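Local coordinates for protein FMN-dependent NADH:quinone oxidoreductase 1 (Bacillus anthracis, PDB 3U7I) that probably reduces quinones and cleaves the azo bond of aromatic azo compounds, using NADH and one bound FMN per subunit of a homodimer, at residues V53-D58 against T82-E87; Q91-N96 against G136-G141; D115-I120 against K171-F176. All coordinates share one frame; numbering follows the deposited sequence.

Contact 1: V53-D58 against T82-E87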
loop_
_atom_site.group_PDB
_atom_site.type_symbol
_atom_site.label_atom_id
_atom_site.label_comp_id
_atom_site.label_asym_id
_atom_site.label_seq_id
_atom_site.Cartn_x
_atom_site.Cartn_y
_atom_site.Cartn_z
ATOM N N VAL C 53 8.618 8.964 -13.451
ATOM C CA VAL C 53 7.215 8.704 -13.750
ATOM C C VAL C 53 6.914 7.228 -13.506
ATOM O O VAL C 53 7.465 6.351 -14.174
ATOM C CB VAL C 53 6.851 9.090 -15.198
ATOM C CG1 VAL C 53 5.366 8.877 -15.453
ATOM C CG2 VAL C 53 7.223 10.536 -15.460
ATOM N N VAL C 54 6.061 6.966 -12.518
ATOM C CA VAL C 54 5.602 5.607 -12.229
ATOM C C VAL C 54 4.089 5.627 -12.325
ATOM O O VAL C 54 3.412 6.049 -11.375
ATOM C CB VAL C 54 6.043 5.130 -10.826
ATOM C CG1 VAL C 54 5.509 3.732 -10.542
ATOM C CG2 VAL C 54 7.577 5.174 -10.690
ATOM N N PRO C 55 3.554 5.220 -13.494
ATOM C CA PRO C 55 2.109 5.291 -13.743
ATOM C C PRO C 55 1.261 4.582 -12.684
ATOM O O PRO C 55 1.522 3.449 -12.276
ATOM C CB PRO C 55 1.957 4.617 -15.115
ATOM C CG PRO C 55 3.267 4.897 -15.796
ATOM C CD PRO C 55 4.297 4.788 -14.697
HETATM N N MSE C 56 0.234 5.286 -12.241
HETATM C CA MSE C 56 -0.752 4.750 -11.331
HETATM C C MSE C 56 -1.864 4.078 -12.144
HETATM O O MSE C 56 -2.235 4.582 -13.206
HETATM C CB MSE C 56 -1.337 5.923 -10.545
HETATM C CG MSE C 56 -2.421 5.563 -9.604
HETATM SE SE MSE C 56 -3.144 7.204 -8.906
HETATM C CE MSE C 56 -4.169 7.791 -10.471
ATOM N N ILE C 57 -2.406 2.956 -11.661
ATOM C CA ILE C 57 -3.619 2.394 -12.276
ATOM C C ILE C 57 -4.807 3.358 -12.106
ATOM O O ILE C 57 -5.321 3.549 -10.993
ATOM C CB ILE C 57 -4.009 0.996 -11.695
ATOM C CG1 ILE C 57 -2.941 -0.062 -11.994
ATOM C CG2 ILE C 57 -5.358 0.531 -12.257
ATOM C CD1 ILE C 57 -3.193 -1.404 -11.286
ATOM N N ASP C 58 -5.231 3.978 -13.203
ATOM C CA ASP C 58 -6.443 4.803 -13.193
ATOM C C ASP C 58 -7.400 4.389 -14.320
ATOM O O ASP C 58 -7.171 3.381 -14.996
ATOM C CB ASP C 58 -6.108 6.307 -13.272
ATOM C CG ASP C 58 -5.238 6.662 -14.479
ATOM O OD1 ASP C 58 -5.233 5.904 -15.476
ATOM O OD2 ASP C 58 -4.554 7.705 -14.432
ATOM N N THR C 82 0.960 3.200 -21.290
ATOM C CA THR C 82 1.351 1.780 -21.376
ATOM C C THR C 82 2.797 1.556 -21.857
ATOM O O THR C 82 3.448 0.579 -21.465
ATOM C CB THR C 82 0.362 0.926 -22.237
ATOM O OG1 THR C 82 0.188 1.520 -23.528
ATOM C CG2 THR C 82 -0.999 0.797 -21.544
ATOM N N GLU C 83 3.291 2.455 -22.705
ATOM C CA GLU C 83 4.688 2.414 -23.132
ATOM C C GLU C 83 5.632 2.627 -21.948
ATOM O O GLU C 83 6.651 1.942 -21.824
ATOM C CB GLU C 83 4.950 3.448 -24.230
ATOM C CG GLU C 83 4.520 2.979 -25.617
ATOM C CD GLU C 83 4.405 4.111 -26.633
ATOM O OE1 GLU C 83 4.967 5.205 -26.386
ATOM O OE2 GLU C 83 3.743 3.901 -27.677
ATOM N N ARG C 84 5.284 3.570 -21.074
ATOM C CA ARG C 84 6.055 3.813 -19.856
ATOM C C ARG C 84 5.957 2.635 -18.858
ATOM O O ARG C 84 6.960 2.246 -18.241
ATOM C CB ARG C 84 5.620 5.136 -19.207
ATOM C CG ARG C 84 6.301 5.445 -17.885
ATOM C CD ARG C 84 7.820 5.463 -18.014
ATOM N NE ARG C 84 8.436 5.664 -16.705
ATOM C CZ ARG C 84 9.670 5.285 -16.379
ATOM N NH1 ARG C 84 10.442 4.670 -17.272
ATOM N NH2 ARG C 84 10.124 5.508 -15.150
HETATM N N MSE C 85 4.761 2.067 -18.697
HETATM C CA MSE C 85 4.605 0.880 -17.854
HETATM C C MSE C 85 5.440 -0.279 -18.400
HETATM O O MSE C 85 6.057 -1.028 -17.637
HETATM C CB MSE C 85 3.131 0.485 -17.729
HETATM C CG MSE C 85 2.288 1.567 -17.091
HETATM SE SE MSE C 85 0.447 1.006 -16.807
HETATM C CE MSE C 85 0.589 0.342 -14.966
ATOM N N SER C 86 5.477 -0.407 -19.724
ATOM C CA SER C 86 6.311 -1.417 -20.359
ATOM C C SER C 86 7.814 -1.206 -20.093
ATOM O O SER C 86 8.543 -2.177 -19.828
ATOM C CB SER C 86 6.043 -1.488 -21.856
ATOM O OG SER C 86 6.900 -2.460 -22.438
ATOM N N GLU C 87 8.269 0.051 -20.176
ATOM C CA GLU C 87 9.649 0.412 -19.822
ATOM C C GLU C 87 9.985 -0.043 -18.416
ATOM O O GLU C 87 11.007 -0.692 -18.194
ATOM C CB GLU C 87 9.870 1.925 -19.878
ATOM C CG GLU C 87 9.975 2.531 -21.252
ATOM C CD GLU C 87 10.154 4.048 -21.196
ATOM O OE1 GLU C 87 10.215 4.605 -20.072
ATOM O OE2 GLU C 87 10.237 4.679 -22.276
#
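Arg-84 reaches from its helix to the backbone carbonyl of Val-53 and holds that one oxygen side-on with two nitrogens. Arg-84 NE lies 2.8 Å and Arg-84 NH2 3.0 Å from Val-53 O. The N-H...O angle at NE is 149°, somewhat bent, as expected when two donors share an acceptor; the oxygen sits in the guanidinium plane, at its edge. On the far side of the same group, Arg-84 NH1 forms a salt bridge with Glu-87, 2.8 Å from Glu-87 OE1, which fixes the rotation of the guanidinium. Arg-84 CG, anti to the backbone N, packs 3.7 Å from Pro-55 CG; the bend at chi2 (57°) beyond it turns the guanidinium toward Val-53 O. Next to it the selenomethionine Met-85 slides past the proline, Met-85 CG 3.6 Å from Pro-55 CB. Two further loop carbonyls have partners: Val-54 O accepts from Lys-112 NZ and Pro-55 O from Asn-119 ND2, while Asp-58 OD1 caps helix 59-68 at Val-61 N. The loop, on its way from strand 43-48 to helix 59-68, lies across helices 76-94 and 111-120, with Pro-55 on the first and Val-54 on Asn-119 of the second.

Contact 2: Q91-N96 against G136-G141; sequences QFKSAN and GLLKDG
Leu-138 of the loop 136-141 touches Phe-92 near the end of helix 76-94 and gives the largest share of this small contact, 162 Å² in total. Along the loop, Gly-136 ends the short strand 134-136, and Leu-137 follows with its backbone bonded to Thr-126. Leu-138 then points its side chain at the helix. With CG anti to the carbonyl carbon (chi1 -55°) and an extended chi2, Leu-138 CD1 is carried to 3.5 Å from CE2 of Phe-92. It approaches the ring obliquely, and the ring itself stands out from the helix with CG anti to the backbone N (chi1 179°). The other methyl, Leu-138 CD2, lies 4.5 Å from CE of Lys-93, a looser touch on the aliphatic part of that chain; the ammonium goes on to a salt bridge with Glu-125. The backbone of Leu-138 is bonded to Leu-177, at the end of helix 165-177. Past Lys-139, Asp-140 is tied by a salt bridge to Arg-142, whose NH2 also bonds Lys-93 O, so this arginine links the loop to the helix end. Gly-141, with positive phi (80°), leads on toward strand 143-149. Phe-92 also stacks on Tyr-98 and packs on Tyr-116 and Ile-120, and Leu-138 adds an aliphatic group to this cluster. This is the packing of a helix end on a connecting loop of the flavodoxin-like fold, in which helices cover a parallel sheet; the loop leads into strand 143-149.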
loop_
_atom_site.group_PDB
_atom_site.type_symbol
_atom_site.label_atom_id
_atom_site.label_comp_id
_atom_site.label_asym_id
_atom_site.label_seq_id
_atom_site.Cartn_x
_atom_site.Cartn_y
_atom_site.Cartn_z
ATOM N N GLN C 91 12.648 -3.043 -17.418
ATOM C CA GLN C 91 13.771 -2.724 -16.526
ATOM C C GLN C 91 13.812 -3.681 -15.317
ATOM O O GLN C 91 14.862 -4.238 -14.984
ATOM C CB GLN C 91 13.716 -1.261 -16.072
ATOM C CG GLN C 91 14.771 -0.879 -15.028
ATOM C CD GLN C 91 14.644 0.566 -14.543
ATOM O OE1 GLN C 91 13.571 1.005 -14.109
ATOM N NE2 GLN C 91 15.745 1.309 -14.619
ATOM N N PHE C 92 12.667 -3.871 -14.667
ATOM C CA PHE C 92 12.555 -4.836 -13.569
ATOM C C PHE C 92 13.012 -6.255 -13.986
ATOM O O PHE C 92 13.791 -6.901 -13.285
ATOM C CB PHE C 92 11.119 -4.849 -12.993
ATOM C CG PHE C 92 10.930 -5.830 -11.872
ATOM C CD1 PHE C 92 11.297 -5.497 -10.572
ATOM C CD2 PHE C 92 10.411 -7.085 -12.115
ATOM C CE1 PHE C 92 11.138 -6.403 -9.534
ATOM C CE2 PHE C 92 10.253 -8.001 -11.083
ATOM C CZ PHE C 92 10.617 -7.660 -9.792
ATOM N N LYS C 93 12.530 -6.742 -15.122
ATOM C CA LYS C 93 12.881 -8.092 -15.563
ATOM C C LYS C 93 14.366 -8.257 -15.894
ATOM O O LYS C 93 14.887 -9.372 -15.888
ATOM C CB LYS C 93 12.009 -8.521 -16.754
ATOM C CG LYS C 93 10.543 -8.746 -16.382
ATOM C CD LYS C 93 9.700 -9.232 -17.560
ATOM C CE LYS C 93 10.137 -10.613 -18.025
ATOM N NZ LYS C 93 9.280 -11.115 -19.131
ATOM N N SER C 94 15.047 -7.148 -16.180
ATOM C CA SER C 94 16.428 -7.215 -16.671
ATOM C C SER C 94 17.435 -7.391 -15.542
ATOM O O SER C 94 18.583 -7.752 -15.791
ATOM C CB SER C 94 16.782 -5.955 -17.461
ATOM O OG SER C 94 16.940 -4.845 -16.590
ATOM N N ALA C 95 16.991 -7.115 -14.312
ATOM C CA ALA C 95 17.830 -7.171 -13.112
ATOM C C ALA C 95 17.748 -8.528 -12.398
ATOM O O ALA C 95 16.679 -9.135 -12.328
ATOM C CB ALA C 95 17.420 -6.055 -12.150
ATOM N N ASN C 96 18.869 -9.005 -11.856
ATOM C CA ASN C 96 18.808 -10.209 -11.024
ATOM C C ASN C 96 19.091 -9.928 -9.547
ATOM O O ASN C 96 19.071 -10.839 -8.717
ATOM C CB ASN C 96 19.695 -11.340 -11.565
ATOM C CG ASN C 96 21.150 -11.134 -11.257
ATOM O OD1 ASN C 96 21.675 -10.039 -11.422
ATOM N ND2 ASN C 96 21.814 -12.188 -10.792
ATOM N N GLY C 136 4.716 -17.808 -10.389
ATOM C CA GLY C 136 5.673 -16.776 -10.758
ATOM C C GLY C 136 6.570 -17.241 -11.892
ATOM O O GLY C 136 6.860 -18.438 -12.010
ATOM N N LEU C 137 7.001 -16.295 -12.728
ATOM C CA LEU C 137 7.827 -16.602 -13.894
ATOM C C LEU C 137 9.302 -16.245 -13.708
ATOM O O LEU C 137 10.126 -16.543 -14.570
ATOM C CB LEU C 137 7.273 -15.895 -15.135
ATOM C CG LEU C 137 5.894 -16.358 -15.585
ATOM C CD1 LEU C 137 5.524 -15.689 -16.883
ATOM C CD2 LEU C 137 5.881 -17.877 -15.735
ATOM N N LEU C 138 9.635 -15.603 -12.591
ATOM C CA LEU C 138 11.016 -15.209 -12.330
ATOM C C LEU C 138 11.665 -16.125 -11.297
ATOM O O LEU C 138 12.207 -15.655 -10.293
ATOM C CB LEU C 138 11.084 -13.755 -11.856
ATOM C CG LEU C 138 10.430 -12.711 -12.770
ATOM C CD1 LEU C 138 10.565 -11.324 -12.162
ATOM C CD2 LEU C 138 11.013 -12.745 -14.176
ATOM N N LYS C 139 11.610 -17.428 -11.549
ATOM C CA LYS C 139 12.168 -18.410 -10.627
ATOM C C LYS C 139 13.578 -18.807 -11.055
ATOM O O LYS C 139 13.853 -19.979 -11.278
ATOM C CB LYS C 139 11.265 -19.647 -10.557
ATOM C CG LYS C 139 9.785 -19.313 -10.394
ATOM C CD LYS C 139 9.064 -20.311 -9.501
ATOM C CE LYS C 139 7.624 -19.870 -9.247
ATOM N NZ LYS C 139 7.215 -20.011 -7.816
ATOM N N ASP C 140 14.470 -17.824 -11.159
ATOM C CA ASP C 140 15.812 -18.053 -11.698
ATOM C C ASP C 140 16.961 -17.547 -10.808
ATOM O O ASP C 140 18.018 -17.164 -11.317
ATOM C CB ASP C 140 15.930 -17.452 -13.108
ATOM C CG ASP C 140 15.260 -16.084 -13.228
ATOM O OD1 ASP C 140 15.164 -15.561 -14.354
ATOM O OD2 ASP C 140 14.810 -15.535 -12.203
ATOM N N GLY C 141 16.759 -17.550 -9.490
ATOM C CA GLY C 141 17.826 -17.217 -8.555
ATOM C C GLY C 141 18.124 -15.731 -8.355
ATOM O O GLY C 141 19.251 -15.351 -8.014
#

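Contact 3: D115-I120 against K171-F176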
loop_
_atom_site.group_PDB
_atom_site.type_symbol
_atom_site.label_atom_id
_atom_site.label_comp_id
_atom_site.label_asym_id
_atom_site.label_seq_id
_atom_site.Cartn_x
_atom_site.Cartn_y
_atom_site.Cartn_z
ATOM N N ASP C 115 2.118 1.539 -6.557
ATOM C CA ASP C 115 2.055 1.838 -7.989
ATOM C C ASP C 115 3.140 1.072 -8.742
ATOM O O ASP C 115 2.905 0.572 -9.849
ATOM C CB ASP C 115 2.245 3.328 -8.264
ATOM C CG ASP C 115 1.057 4.150 -7.854
ATOM O OD1 ASP C 115 -0.046 3.582 -7.724
ATOM O OD2 ASP C 115 1.226 5.372 -7.683
ATOM N N TYR C 116 4.330 0.999 -8.152
ATOM C CA TYR C 116 5.424 0.270 -8.789
ATOM C C TYR C 116 5.085 -1.220 -8.883
ATOM O O TYR C 116 5.322 -1.850 -9.917
ATOM C CB TYR C 116 6.752 0.489 -8.048
ATOM C CG TYR C 116 7.940 -0.155 -8.735
ATOM C CD1 TYR C 116 8.556 0.455 -9.826
ATOM C CD2 TYR C 116 8.438 -1.376 -8.297
ATOM C CE1 TYR C 116 9.656 -0.144 -10.460
ATOM C CE2 TYR C 116 9.529 -1.986 -8.928
ATOM C CZ TYR C 116 10.132 -1.369 -9.996
ATOM O OH TYR C 116 11.212 -1.984 -10.605
HETATM N N MSE C 117 4.525 -1.782 -7.815
HETATM C CA MSE C 117 4.110 -3.182 -7.855
HETATM C C MSE C 117 3.102 -3.372 -8.980
HETATM O O MSE C 117 3.109 -4.397 -9.655
HETATM C CB MSE C 117 3.505 -3.647 -6.519
HETATM C CG MSE C 117 4.446 -3.560 -5.306
HETATM SE SE MSE C 117 6.092 -4.561 -5.539
HETATM C CE MSE C 117 5.299 -6.326 -5.872
ATOM N N ASP C 118 2.247 -2.374 -9.188
ATOM C CA ASP C 118 1.211 -2.454 -10.225
ATOM C C ASP C 118 1.796 -2.427 -11.655
ATOM O O ASP C 118 1.139 -2.851 -12.617
ATOM C CB ASP C 118 0.148 -1.352 -10.045
ATOM C CG ASP C 118 -0.697 -1.541 -8.794
ATOM O OD1 ASP C 118 -0.758 -2.680 -8.257
ATOM O OD2 ASP C 118 -1.305 -0.539 -8.337
ATOM N N ASN C 119 3.024 -1.927 -11.780
ATOM C CA ASN C 119 3.751 -1.894 -13.056
ATOM C C ASN C 119 4.496 -3.198 -13.366
ATOM O O ASN C 119 4.656 -3.569 -14.531
ATOM C CB ASN C 119 4.759 -0.741 -13.063
ATOM C CG ASN C 119 4.124 0.597 -13.399
ATOM O OD1 ASN C 119 4.212 1.061 -14.535
ATOM N ND2 ASN C 119 3.491 1.230 -12.408
ATOM N N ILE C 120 4.950 -3.890 -12.318
ATOM C CA ILE C 120 5.812 -5.060 -12.495
ATOM C C ILE C 120 5.121 -6.417 -12.283
ATOM O O ILE C 120 5.651 -7.450 -12.696
ATOM C CB ILE C 120 7.062 -4.976 -11.594
ATOM C CG1 ILE C 120 6.659 -5.090 -10.123
ATOM C CG2 ILE C 120 7.842 -3.678 -11.876
ATOM C CD1 ILE C 120 7.801 -5.411 -9.211
ATOM N N LYS C 171 7.941 -9.409 0.979
ATOM C CA LYS C 171 8.462 -10.776 0.985
ATOM C C LYS C 171 7.520 -11.727 0.234
ATOM O O LYS C 171 7.955 -12.534 -0.604
ATOM C CB LYS C 171 8.646 -11.281 2.418
ATOM C CG LYS C 171 9.433 -12.590 2.504
ATOM C CD LYS C 171 9.501 -13.103 3.922
ATOM C CE LYS C 171 10.439 -14.286 4.012
ATOM N NZ LYS C 171 10.317 -14.935 5.342
ATOM N N ALA C 172 6.226 -11.622 0.553
ATOM C CA ALA C 172 5.186 -12.466 -0.045
ATOM C C ALA C 172 5.123 -12.331 -1.565
ATOM O O ALA C 172 5.152 -13.343 -2.286
ATOM C CB ALA C 172 3.812 -12.156 0.577
HETATM N N MSE C 173 5.028 -11.085 -2.043
HETATM C CA MSE C 173 4.897 -10.820 -3.472
HETATM C C MSE C 173 6.127 -11.315 -4.213
HETATM O O MSE C 173 6.022 -11.986 -5.246
HETATM C CB MSE C 173 4.694 -9.334 -3.741
HETATM C CG MSE C 173 3.360 -8.802 -3.224
HETATM SE SE MSE C 173 1.802 -9.755 -3.919
HETATM C CE MSE C 173 1.401 -10.881 -2.391
ATOM N N PHE C 174 7.305 -11.000 -3.686
ATOM C CA PHE C 174 8.513 -11.387 -4.405
ATOM C C PHE C 174 8.730 -12.882 -4.391
ATOM O O PHE C 174 9.191 -13.436 -5.390
ATOM C CB PHE C 174 9.734 -10.563 -3.989
ATOM C CG PHE C 174 9.659 -9.146 -4.481
ATOM C CD1 PHE C 174 9.986 -8.841 -5.790
ATOM C CD2 PHE C 174 9.185 -8.133 -3.658
ATOM C CE1 PHE C 174 9.882 -7.543 -6.257
ATOM C CE2 PHE C 174 9.080 -6.835 -4.116
ATOM C CZ PHE C 174 9.424 -6.538 -5.416
ATOM N N ASN C 175 8.350 -13.538 -3.294
ATOM C CA ASN C 175 8.414 -15.000 -3.240
ATOM C C ASN C 175 7.463 -15.610 -4.266
ATOM O O ASN C 175 7.796 -16.578 -4.967
ATOM C CB ASN C 175 8.117 -15.542 -1.845
ATOM C CG ASN C 175 8.382 -17.038 -1.747
ATOM O OD1 ASN C 175 9.478 -17.465 -1.372
ATOM N ND2 ASN C 175 7.381 -17.842 -2.094
ATOM N N PHE C 176 6.277 -15.021 -4.357
ATOM C CA PHE C 176 5.323 -15.407 -5.386
ATOM C C PHE C 176 5.934 -15.321 -6.793
ATOM O O PHE C 176 5.830 -16.264 -7.576
ATOM C CB PHE C 176 4.059 -14.555 -5.291
ATOM C CG PHE C 176 3.136 -14.722 -6.452
ATOM C CD1 PHE C 176 2.572 -15.962 -6.728
ATOM C CD2 PHE C 176 2.825 -13.642 -7.265
ATOM C CE1 PHE C 176 1.713 -16.125 -7.804
ATOM C CE2 PHE C 176 1.968 -13.796 -8.343
ATOM C CZ PHE C 176 1.413 -15.042 -8.613
#
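Helices 115-120 and 171-176 run almost parallel, 9° between their directions, but their axes stay 12.7 Å apart, and long side chains bridge the distance. The selenomethionine Met-117 does most of this. Its chain is bent at both chi2 (-57°) and chi3, which turns the methyl toward the other helix, where Met-117 CE lies 3.7 Å from CB of Met-173. The selenium of Met-117 meets the ring of Phe-174 in a Met-aromatic contact, 3.9 Å from CZ and 4.8 Å from the ring centroid. It approaches obliquely, 54° off the ring normal. Met-173, also selenomethionine, contributes chiefly the base of its side chain; the selenium end turns off from Met-117, and the residue packs on Phe-107 of the second subunit. In the flavodoxin-like fold of this protein, helices flank a parallel sheet of five strands, and these two lie side by side as neighbours on one face of it. One turn on from Met-117, Ile-120 crosses Phe-174 at about a right angle, with Ile-120 CD1 4.2 Å from CE1 of the ring. Ile-120 CG2 lies over one face of the Tyr-116 ring, 3.7 Å above the plane and toward its rim. Asn-119 is turned the other way: Asn-119 ND2 gives a hydrogen bond of 2.7 Å to Asp-115 O, from above the carbonyl plane, and the same nitrogen also bonds Pro-55 O. The second subunit reaches helix 115-120 too: Asp-115 OD1 bonds Ser-111 OG and Asp-118 OD1 bonds Asn-106 ND2 of that chain.

In the fold
Contacts 1 and 2 share helix 76-94, with centres about 19 Å apart, and meet nowhere else than along it. Contact 3 connects to both. Toward contact 1, with centres about 15 Å apart, the hydrogen bond from Asn-119 ND2 to Pro-55 O, 3.0 Å long, is the tie, while Ile-57 packs on Asp-118. Toward contact 2, with centres about 12 Å apart, the Phe-92 ring lies against both helices of contact 3: Phe-92 CE1 is 3.5 Å from Ile-120 CD1, and Phe-92 CZ is 3.6 Å from Phe-174 CE1. Contacts 1 and 3 also touch the second subunit. All three lie away from the predicted FMN-binding residues Ser-21, Val-22 and Ser-23.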